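Local coordinates for putative P4-specific DNA primase (Enterobacteria phage P4, PDB 1KA8), which makes short RNA primers and unwinds DNA in phage P4 replication, this piece being its winged-helix origin-binding domain, at residues F8-Y22 and I83-W97. Sequence-based numbering, arbitrary orientation.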
ATOM      1  N   PHE A   8       8.549   0.598  -7.025  1.00 46.53           N
ATOM      2  CA  PHE A   8       9.096  -0.722  -7.259  1.00 44.75           C
ATOM      3  C   PHE A   8       8.053  -1.574  -7.963  1.00 43.60           C
ATOM      4  O   PHE A   8       8.339  -2.208  -8.969  1.00 45.06           O
ATOM      5  CB  PHE A   8       9.462  -1.379  -5.935  1.00 43.92           C
ATOM      6  CG  PHE A   8       9.760  -2.850  -6.049  1.00 42.97           C
ATOM      7  CD1 PHE A   8      11.015  -3.292  -6.462  1.00 42.87           C
ATOM      8  CD2 PHE A   8       8.783  -3.797  -5.742  1.00 41.00           C
ATOM      9  CE1 PHE A   8      11.293  -4.651  -6.564  1.00 40.17           C
ATOM     10  CE2 PHE A   8       9.052  -5.150  -5.841  1.00 38.22           C
ATOM     11  CZ  PHE A   8      10.311  -5.576  -6.252  1.00 39.68           C
ATOM     12  N   ILE A   9       6.842  -1.591  -7.424  1.00 41.40           N
ATOM     13  CA  ILE A   9       5.759  -2.379  -8.007  1.00 41.07           C
ATOM     14  C   ILE A   9       5.504  -1.970  -9.459  1.00 41.61           C
ATOM     15  O   ILE A   9       4.796  -2.648 -10.212  1.00 40.44           O
ATOM     16  CB  ILE A   9       4.471  -2.209  -7.182  1.00 39.74           C
ATOM     17  CG1 ILE A   9       4.772  -2.442  -5.699  1.00 38.86           C
ATOM     18  CG2 ILE A   9       3.405  -3.165  -7.660  1.00 40.30           C
ATOM     19  CD1 ILE A   9       5.489  -3.716  -5.404  1.00 37.39           C
ATOM     20  N   GLY A  10       6.100  -0.848  -9.845  1.00 42.12           N
ATOM     21  CA  GLY A  10       5.946  -0.356 -11.199  1.00 43.42           C
ATOM     22  C   GLY A  10       6.798  -1.140 -12.176  1.00 43.07           C
ATOM     23  O   GLY A  10       6.565  -1.111 -13.376  1.00 44.38           O
ATOM     24  N   TYR A  11       7.800  -1.834 -11.650  1.00 43.73           N
ATOM     25  CA  TYR A  11       8.696  -2.649 -12.454  1.00 43.42           C
ATOM     26  C   TYR A  11       8.203  -4.086 -12.499  1.00 42.62           C
ATOM     27  O   TYR A  11       8.965  -4.985 -12.823  1.00 44.03           O
ATOM     28  CB  TYR A  11      10.093  -2.652 -11.853  1.00 44.47           C
ATOM     29  CG  TYR A  11      10.885  -1.399 -12.066  1.00 47.55           C
ATOM     30  CD1 TYR A  11      11.491  -1.135 -13.289  1.00 49.41           C
ATOM     31  CD2 TYR A  11      11.073  -0.495 -11.033  1.00 48.30           C
ATOM     32  CE1 TYR A  11      12.271  -0.004 -13.472  1.00 49.72           C
ATOM     33  CE2 TYR A  11      11.850   0.635 -11.207  1.00 48.52           C
ATOM     34  CZ  TYR A  11      12.445   0.870 -12.425  1.00 49.81           C
ATOM     35  OH  TYR A  11      13.237   1.974 -12.574  1.00 53.13           O
ATOM     36  N   LEU A  12       6.939  -4.317 -12.178  1.00 41.92           N
ATOM     37  CA  LEU A  12       6.438  -5.683 -12.189  1.00 42.15           C
ATOM     38  C   LEU A  12       5.379  -5.968 -13.242  1.00 43.26           C
ATOM     39  O   LEU A  12       4.557  -5.102 -13.554  1.00 41.66           O
ATOM     40  CB  LEU A  12       5.877  -6.036 -10.816  1.00 41.87           C
ATOM     41  CG  LEU A  12       6.829  -5.890  -9.631  1.00 40.73           C
ATOM     42  CD1 LEU A  12       6.078  -6.291  -8.390  1.00 42.19           C
ATOM     43  CD2 LEU A  12       8.057  -6.777  -9.790  1.00 40.79           C
ATOM     44  N   GLU A  13       5.410  -7.192 -13.780  1.00 45.74           N
ATOM     45  CA  GLU A  13       4.453  -7.662 -14.788  1.00 46.72           C
ATOM     46  C   GLU A  13       3.849  -8.969 -14.328  1.00 46.48           C
ATOM     47  O   GLU A  13       4.491  -9.754 -13.621  1.00 45.85           O
ATOM     48  CB  GLU A  13       5.124  -7.956 -16.118  1.00 50.39           C
ATOM     49  CG  GLU A  13       5.967  -6.853 -16.696  1.00 58.40           C
ATOM     50  CD  GLU A  13       6.881  -7.370 -17.809  1.00 63.69           C
ATOM     51  OE1 GLU A  13       7.313  -8.544 -17.699  1.00 64.65           O
ATOM     52  OE2 GLU A  13       7.176  -6.609 -18.772  1.00 67.17           O
ATOM     53  N   THR A  14       2.615  -9.208 -14.753  1.00 46.35           N
ATOM     54  CA  THR A  14       1.908 -10.443 -14.418  1.00 46.85           C
ATOM     55  C   THR A  14       2.077 -11.528 -15.484  1.00 49.21           C
ATOM     56  O   THR A  14       2.232 -11.233 -16.667  1.00 48.76           O
ATOM     57  CB  THR A  14       0.416 -10.226 -14.297  1.00 44.26           C
ATOM     58  OG1 THR A  14       0.033  -9.153 -15.164  1.00 44.11           O
ATOM     59  CG2 THR A  14       0.032  -9.939 -12.867  1.00 45.82           C
ATOM     60  N   LEU A  15       2.031 -12.787 -15.047  1.00 50.75           N
ATOM     61  CA  LEU A  15       2.154 -13.956 -15.918  1.00 52.75           C
ATOM     62  C   LEU A  15       0.797 -14.660 -16.067  1.00 54.63           C
ATOM     63  O   LEU A  15      -0.033 -14.645 -15.156  1.00 55.24           O
ATOM     64  CB  LEU A  15       3.156 -14.960 -15.330  1.00 51.38           C
ATOM     65  CG  LEU A  15       4.663 -14.695 -15.360  1.00 51.21           C
ATOM     66  CD1 LEU A  15       5.387 -15.774 -14.568  1.00 49.75           C
ATOM     67  CD2 LEU A  15       5.150 -14.675 -16.794  1.00 49.67           C
ATOM     68  N   PRO A  16       0.573 -15.318 -17.214  1.00 55.76           N
ATOM     69  CA  PRO A  16      -0.672 -16.036 -17.506  1.00 55.47           C
ATOM     70  C   PRO A  16      -1.032 -17.028 -16.409  1.00 55.26           C
ATOM     71  O   PRO A  16      -2.189 -17.426 -16.260  1.00 54.96           O
ATOM     72  CB  PRO A  16      -0.358 -16.735 -18.819  1.00 55.27           C
ATOM     73  CG  PRO A  16       0.674 -15.843 -19.448  1.00 55.80           C
ATOM     74  CD  PRO A  16       1.555 -15.524 -18.292  1.00 55.96           C
ATOM     75  N   GLN A  17      -0.023 -17.431 -15.647  1.00 54.92           N
ATOM     76  CA  GLN A  17      -0.219 -18.386 -14.566  1.00 54.53           C
ATOM     77  C   GLN A  17       0.776 -18.203 -13.418  1.00 54.00           C
ATOM     78  O   GLN A  17       1.884 -17.655 -13.572  1.00 51.04           O
ATOM     79  CB  GLN A  17      -0.155 -19.841 -15.093  1.00 54.28           C
ATOM     80  CG  GLN A  17       1.190 -20.274 -15.679  1.00 52.67           C
ATOM     81  CD  GLN A  17       1.505 -19.567 -16.986  1.00 51.99           C
ATOM     82  OE1 GLN A  17       2.623 -19.638 -17.494  1.00 53.75           O
ATOM     83  NE2 GLN A  17       0.514 -18.887 -17.540  1.00 50.15           N
ATOM     84  N   THR A  18       0.353 -18.686 -12.261  1.00 53.41           N
ATOM     85  CA  THR A  18       1.138 -18.586 -11.068  1.00 54.18           C
ATOM     86  C   THR A  18       2.451 -19.383 -11.170  1.00 54.37           C
ATOM     87  O   THR A  18       2.616 -20.443 -10.558  1.00 56.33           O
ATOM     88  CB  THR A  18       0.248 -18.999  -9.867  1.00 55.54           C
ATOM     89  OG1 THR A  18       1.052 -19.181  -8.703  1.00 57.08           O
ATOM     90  CG2 THR A  18      -0.537 -20.258 -10.180  1.00 57.00           C
ATOM     91  N   SER A  19       3.389 -18.861 -11.961  1.00 54.04           N
ATOM     92  CA  SER A  19       4.680 -19.518 -12.122  1.00 53.50           C
ATOM     93  C   SER A  19       5.845 -18.525 -12.172  1.00 53.46           C
ATOM     94  O   SER A  19       6.936 -18.867 -12.623  1.00 56.25           O
ATOM     95  CB  SER A  19       4.693 -20.383 -13.389  1.00 53.74           C
ATOM     96  OG  SER A  19       4.801 -19.586 -14.564  1.00 53.44           O
ATOM     97  N   GLY A  20       5.628 -17.302 -11.709  1.00 50.21           N
ATOM     98  CA  GLY A  20       6.705 -16.328 -11.726  1.00 47.99           C
ATOM     99  C   GLY A  20       7.593 -16.380 -10.490  1.00 45.19           C
ATOM    100  O   GLY A  20       7.890 -17.464  -9.969  1.00 47.08           O
ATOM    101  N   MET A  21       8.009 -15.201 -10.020  1.00 40.33           N
ATOM    102  CA  MET A  21       8.867 -15.073  -8.844  1.00 34.87           C
ATOM    103  C   MET A  21       8.307 -15.674  -7.568  1.00 36.15           C
ATOM    104  O   MET A  21       7.101 -15.864  -7.415  1.00 35.45           O
ATOM    105  CB  MET A  21       9.176 -13.599  -8.580  1.00 28.89           C
ATOM    106  CG  MET A  21      10.144 -13.013  -9.549  1.00 20.72           C
ATOM    107  SD  MET A  21      10.149 -11.245  -9.522  1.00 11.38           S
ATOM    108  CE  MET A  21      11.695 -11.046  -8.638  1.00  8.66           C
ATOM    109  N   TYR A  22       9.209 -15.972  -6.651  1.00 37.54           N
ATOM    110  CA  TYR A  22       8.826 -16.501  -5.356  1.00 40.43           C
ATOM    111  C   TYR A  22       8.862 -15.344  -4.313  1.00 40.31           C
ATOM    112  O   TYR A  22       9.729 -14.447  -4.353  1.00 39.98           O
ATOM    113  CB  TYR A  22       9.796 -17.612  -4.934  1.00 44.27           C
ATOM    114  CG  TYR A  22       9.455 -19.016  -5.416  1.00 48.62           C
ATOM    115  CD1 TYR A  22       9.945 -19.512  -6.626  1.00 48.51           C
ATOM    116  CD2 TYR A  22       8.701 -19.879  -4.607  1.00 50.86           C
ATOM    117  CE1 TYR A  22       9.703 -20.843  -7.011  1.00 49.69           C
ATOM    118  CE2 TYR A  22       8.449 -21.203  -4.977  1.00 52.56           C
ATOM    119  CZ  TYR A  22       8.955 -21.689  -6.178  1.00 53.08           C
ATOM    120  OH  TYR A  22       8.719 -23.020  -6.516  1.00 55.29           O
ATOM    121  N   ILE A  83       5.907 -19.825  -1.374  1.00 50.97           N
ATOM    122  CA  ILE A  83       4.818 -19.196  -2.111  1.00 49.60           C
ATOM    123  C   ILE A  83       5.354 -18.624  -3.403  1.00 49.44           C
ATOM    124  O   ILE A  83       6.325 -17.861  -3.409  1.00 49.17           O
ATOM    125  CB  ILE A  83       4.124 -18.077  -1.303  1.00 48.74           C
ATOM    126  CG1 ILE A  83       3.320 -18.688  -0.152  1.00 49.73           C
ATOM    127  CG2 ILE A  83       3.174 -17.296  -2.203  1.00 46.71           C
ATOM    128  CD1 ILE A  83       4.146 -19.478   0.862  1.00 51.22           C
ATOM    129  N   GLN A  84       4.729 -19.021  -4.507  1.00 49.80           N
ATOM    130  CA  GLN A  84       5.149 -18.538  -5.811  1.00 49.41           C
ATOM    131  C   GLN A  84       4.075 -17.639  -6.390  1.00 48.35           C
ATOM    132  O   GLN A  84       2.882 -17.926  -6.282  1.00 49.17           O
ATOM    133  CB  GLN A  84       5.421 -19.691  -6.771  1.00 51.05           C
ATOM    134  CG  GLN A  84       6.009 -19.197  -8.061  1.00 52.70           C
ATOM    135  CD  GLN A  84       6.355 -20.302  -9.003  1.00 53.96           C
ATOM    136  OE1 GLN A  84       6.934 -20.058 -10.059  1.00 53.73           O
ATOM    137  NE2 GLN A  84       6.005 -21.532  -8.639  1.00 55.66           N
ATOM    138  N   THR A  85       4.511 -16.549  -7.004  1.00 46.05           N
ATOM    139  CA  THR A  85       3.584 -15.584  -7.577  1.00 44.27           C
ATOM    140  C   THR A  85       3.489 -15.719  -9.089  1.00 44.43           C
ATOM    141  O   THR A  85       4.086 -16.608  -9.684  1.00 44.17           O
ATOM    142  CB  THR A  85       4.012 -14.134  -7.230  1.00 42.59           C
ATOM    143  OG1 THR A  85       5.091 -13.722  -8.082  1.00 45.33           O
ATOM    144  CG2 THR A  85       4.465 -14.055  -5.785  1.00 42.12           C
ATOM    145  N   ASN A  86       2.729 -14.832  -9.707  1.00 42.62           N
ATOM    146  CA  ASN A  86       2.580 -14.840 -11.143  1.00 40.33           C
ATOM    147  C   ASN A  86       3.209 -13.544 -11.613  1.00 38.45           C
ATOM    148  O   ASN A  86       2.692 -12.888 -12.525  1.00 39.91           O
ATOM    149  CB  ASN A  86       1.110 -14.832 -11.519  1.00 44.28           C
ATOM    150  CG  ASN A  86       0.430 -13.537 -11.138  1.00 48.98           C
ATOM    151  OD1 ASN A  86       0.438 -13.157  -9.975  1.00 52.94           O
ATOM    152  ND2 ASN A  86      -0.151 -12.847 -12.112  1.00 48.56           N
ATOM    153  N   LEU A  87       4.326 -13.166 -11.000  1.00 34.33           N
ATOM    154  CA  LEU A  87       4.950 -11.908 -11.380  1.00 32.97           C
ATOM    155  C   LEU A  87       6.399 -12.026 -11.824  1.00 31.57           C
ATOM    156  O   LEU A  87       7.128 -12.917 -11.386  1.00 28.32           O
ATOM    157  CB  LEU A  87       4.870 -10.924 -10.207  1.00 34.11           C
ATOM    158  CG  LEU A  87       3.532 -10.827  -9.470  1.00 40.31           C
ATOM    159  CD1 LEU A  87       3.759 -10.294  -8.056  1.00 40.94           C
ATOM    160  CD2 LEU A  87       2.562  -9.957 -10.263  1.00 40.52           C
ATOM    161  N   THR A  88       6.809 -11.105 -12.697  1.00 30.87           N
ATOM    162  CA  THR A  88       8.189 -11.066 -13.173  1.00 33.22           C
ATOM    163  C   THR A  88       8.614  -9.624 -13.350  1.00 33.64           C
ATOM    164  O   THR A  88       7.768  -8.729 -13.482  1.00 34.17           O
ATOM    165  CB  THR A  88       8.382 -11.778 -14.536  1.00 35.38           C
ATOM    166  OG1 THR A  88       7.957 -10.914 -15.600  1.00 34.67           O
ATOM    167  CG2 THR A  88       7.572 -13.041 -14.586  1.00 34.29           C
ATOM    168  N   LEU A  89       9.922  -9.401 -13.375  1.00 33.82           N
ATOM    169  CA  LEU A  89      10.427  -8.044 -13.535  1.00 37.22           C
ATOM    170  C   LEU A  89      10.392  -7.590 -14.982  1.00 38.08           C
ATOM    171  O   LEU A  89      10.793  -8.329 -15.871  1.00 39.51           O
ATOM    172  CB  LEU A  89      11.876  -7.905 -13.030  1.00 35.22           C
ATOM    173  CG  LEU A  89      12.304  -8.483 -11.683  1.00 37.03           C
ATOM    174  CD1 LEU A  89      13.531  -7.738 -11.235  1.00 34.62           C
ATOM    175  CD2 LEU A  89      11.189  -8.373 -10.658  1.00 35.89           C
ATOM    176  N   LYS A  90       9.903  -6.376 -15.210  1.00 39.92           N
ATOM    177  CA  LYS A  90       9.875  -5.801 -16.545  1.00 41.44           C
ATOM    178  C   LYS A  90      11.340  -5.667 -16.949  1.00 44.03           C
ATOM    179  O   LYS A  90      12.219  -5.723 -16.105  1.00 44.65           O
ATOM    180  CB  LYS A  90       9.239  -4.407 -16.536  1.00 41.11           C
ATOM    181  CG  LYS A  90       7.765  -4.357 -16.158  1.00 40.02           C
ATOM    182  CD  LYS A  90       7.227  -2.947 -16.382  1.00 40.54           C
ATOM    183  CE  LYS A  90       5.722  -2.849 -16.164  1.00 40.11           C
ATOM    184  NZ  LYS A  90       5.283  -3.040 -14.735  1.00 43.82           N
ATOM    185  N   GLU A  91      11.605  -5.487 -18.239  1.00 48.55           N
ATOM    186  CA  GLU A  91      12.979  -5.365 -18.741  1.00 49.76           C
ATOM    187  C   GLU A  91      13.734  -4.130 -18.216  1.00 48.25           C
ATOM    188  O   GLU A  91      14.927  -4.220 -17.957  1.00 46.19           O
ATOM    189  CB  GLU A  91      12.982  -5.344 -20.283  1.00 53.09           C
ATOM    190  CG  GLU A  91      12.664  -3.947 -20.863  1.00 59.18           C
ATOM    191  CD  GLU A  91      12.510  -3.900 -22.384  1.00 62.33           C
ATOM    192  OE1 GLU A  91      13.408  -4.412 -23.104  1.00 63.74           O
ATOM    193  OE2 GLU A  91      11.489  -3.333 -22.856  1.00 63.31           O
ATOM    194  N   GLU A  92      13.056  -2.987 -18.065  1.00 47.79           N
ATOM    195  CA  GLU A  92      13.730  -1.784 -17.594  1.00 48.11           C
ATOM    196  C   GLU A  92      14.386  -2.002 -16.234  1.00 47.90           C
ATOM    197  O   GLU A  92      15.352  -1.318 -15.871  1.00 46.60           O
ATOM    198  CB  GLU A  92      12.761  -0.602 -17.554  1.00 49.77           C
ATOM    199  CG  GLU A  92      11.299  -0.967 -17.410  1.00 56.72           C
ATOM    200  CD  GLU A  92      10.633  -1.289 -18.741  1.00 60.47           C
ATOM    201  OE1 GLU A  92      10.832  -2.408 -19.262  1.00 62.52           O
ATOM    202  OE2 GLU A  92       9.908  -0.420 -19.273  1.00 61.16           O
ATOM    203  N   SER A  93      13.891  -2.983 -15.492  1.00 47.05           N
ATOM    204  CA  SER A  93      14.476  -3.243 -14.197  1.00 46.54           C
ATOM    205  C   SER A  93      15.951  -3.593 -14.348  1.00 45.94           C
ATOM    206  O   SER A  93      16.794  -3.126 -13.577  1.00 44.38           O
ATOM    207  CB  SER A  93      13.712  -4.351 -13.480  1.00 47.62           C
ATOM    208  OG  SER A  93      13.692  -5.529 -14.250  1.00 51.80           O
ATOM    209  N   TYR A  94      16.264  -4.379 -15.373  1.00 46.17           N
ATOM    210  CA  TYR A  94      17.634  -4.804 -15.604  1.00 44.52           C
ATOM    211  C   TYR A  94      18.658  -3.674 -15.753  1.00 43.31           C
ATOM    212  O   TYR A  94      19.766  -3.764 -15.203  1.00 43.49           O
ATOM    213  CB  TYR A  94      17.667  -5.782 -16.780  1.00 45.68           C
ATOM    214  CG  TYR A  94      16.746  -6.987 -16.561  1.00 47.40           C
ATOM    215  CD1 TYR A  94      15.385  -6.917 -16.881  1.00 48.57           C
ATOM    216  CD2 TYR A  94      17.231  -8.191 -16.031  1.00 46.55           C
ATOM    217  CE1 TYR A  94      14.525  -8.016 -16.687  1.00 49.38           C
ATOM    218  CE2 TYR A  94      16.380  -9.295 -15.829  1.00 47.47           C
ATOM    219  CZ  TYR A  94      15.026  -9.202 -16.162  1.00 49.25           C
ATOM    220  OH  TYR A  94      14.169 -10.282 -15.996  1.00 50.32           O
ATOM    221  N   GLY A  95      18.295  -2.606 -16.449  1.00 41.29           N
ATOM    222  CA  GLY A  95      19.239  -1.515 -16.599  1.00 42.53           C
ATOM    223  C   GLY A  95      19.175  -0.499 -15.472  1.00 44.27           C
ATOM    224  O   GLY A  95      20.191   0.117 -15.101  1.00 42.69           O
ATOM    225  N   ASP A  96      17.977  -0.333 -14.914  1.00 44.46           N
ATOM    226  CA  ASP A  96      17.754   0.626 -13.835  1.00 45.00           C
ATOM    227  C   ASP A  96      18.387   0.309 -12.473  1.00 43.15           C
ATOM    228  O   ASP A  96      19.214   1.069 -11.969  1.00 42.62           O
ATOM    229  CB  ASP A  96      16.247   0.854 -13.646  1.00 49.55           C
ATOM    230  CG  ASP A  96      15.614   1.594 -14.818  1.00 52.73           C
ATOM    231  OD1 ASP A  96      16.363   2.068 -15.708  1.00 55.41           O
ATOM    232  OD2 ASP A  96      14.368   1.713 -14.849  1.00 55.51           O
ATOM    233  N   TRP A  97      18.024  -0.817 -11.880  1.00 40.19           N
ATOM    234  CA  TRP A  97      18.555  -1.116 -10.574  1.00 36.48           C
ATOM    235  C   TRP A  97      18.980  -2.540 -10.292  1.00 38.54           C
ATOM    236  O   TRP A  97      19.776  -2.756  -9.376  1.00 41.94           O
ATOM    237  CB  TRP A  97      17.524  -0.720  -9.569  1.00 31.73           C
ATOM    238  CG  TRP A  97      16.203  -1.175 -10.002  1.00 26.00           C
ATOM    239  CD1 TRP A  97      15.326  -0.513 -10.822  1.00 24.45           C
ATOM    240  CD2 TRP A  97      15.576  -2.399  -9.635  1.00 22.44           C
ATOM    241  NE1 TRP A  97      14.181  -1.253 -10.976  1.00 24.19           N
ATOM    242  CE2 TRP A  97      14.305  -2.417 -10.258  1.00 21.44           C
ATOM    243  CE3 TRP A  97      15.961  -3.483  -8.838  1.00 22.46           C
ATOM    244  CZ2 TRP A  97      13.409  -3.481 -10.103  1.00 19.10           C
ATOM    245  CZ3 TRP A  97      15.075  -4.543  -8.684  1.00 23.72           C
ATOM    246  CH2 TRP A  97      13.807  -4.533  -9.316  1.00 23.13           C
TER
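In the small antiparallel sheet of the winged-helix domain, strand 12-14 pairs with the C-terminal half of strand 82-89, the middle strand of three. Glu13 and Thr88 form the hydrogen-bonded pair, Glu13 N to Thr88 O and Thr88 N to Glu13 O both 2.8 Å. Leu12 and Leu89, a non-hydrogen-bonded pair, lie side by side with their CD2 atoms 3.6 Å apart, and Leu87 follows them to the same face, where helices 37-47 and 56-69 supply the core. On the other face Leu15 rests its CG against Thr88 CG2; a beta-branched threonine suits an extended strand that is only partly buried.

After the turn, residues 19-21 come back along the other edge of 83-89. Met21 N reaches Leu87 O in an almost straight bond, while Met21 O accepts from both Thr85 N and Thr85 OG1, which fixes the threonine hydroxyl; OG1 in turn receives Leu87 N, an ST turn where the middle strand is broken. Met21's flexible chain, bent at chi3 (105°), brings SD and CE against Leu89 CD2. The winged-helix domain packs the leucine-bearing face of its sheet on those two helices, and the short helix 92-96 follows at the end of the middle strand. There Tyr11 offers a ring face to the indole edge of Trp97, whose NE1 sits over the ring centre (planes 71° apart), and its OH donates to Asp96 OD2 at 2.6 Å. The aromatic cluster is completed by Phe8, its CE1 3.7 Å from Trp97 CH2, while Tyr41 and Tyr44 meet Phe8 and Trp97 from helix 37-47. Lys90 has the length to carry its ammonium back across the chain: NZ donates to Gly10 O at 2.7 Å, while its very short approach to Leu12 O is doubtful.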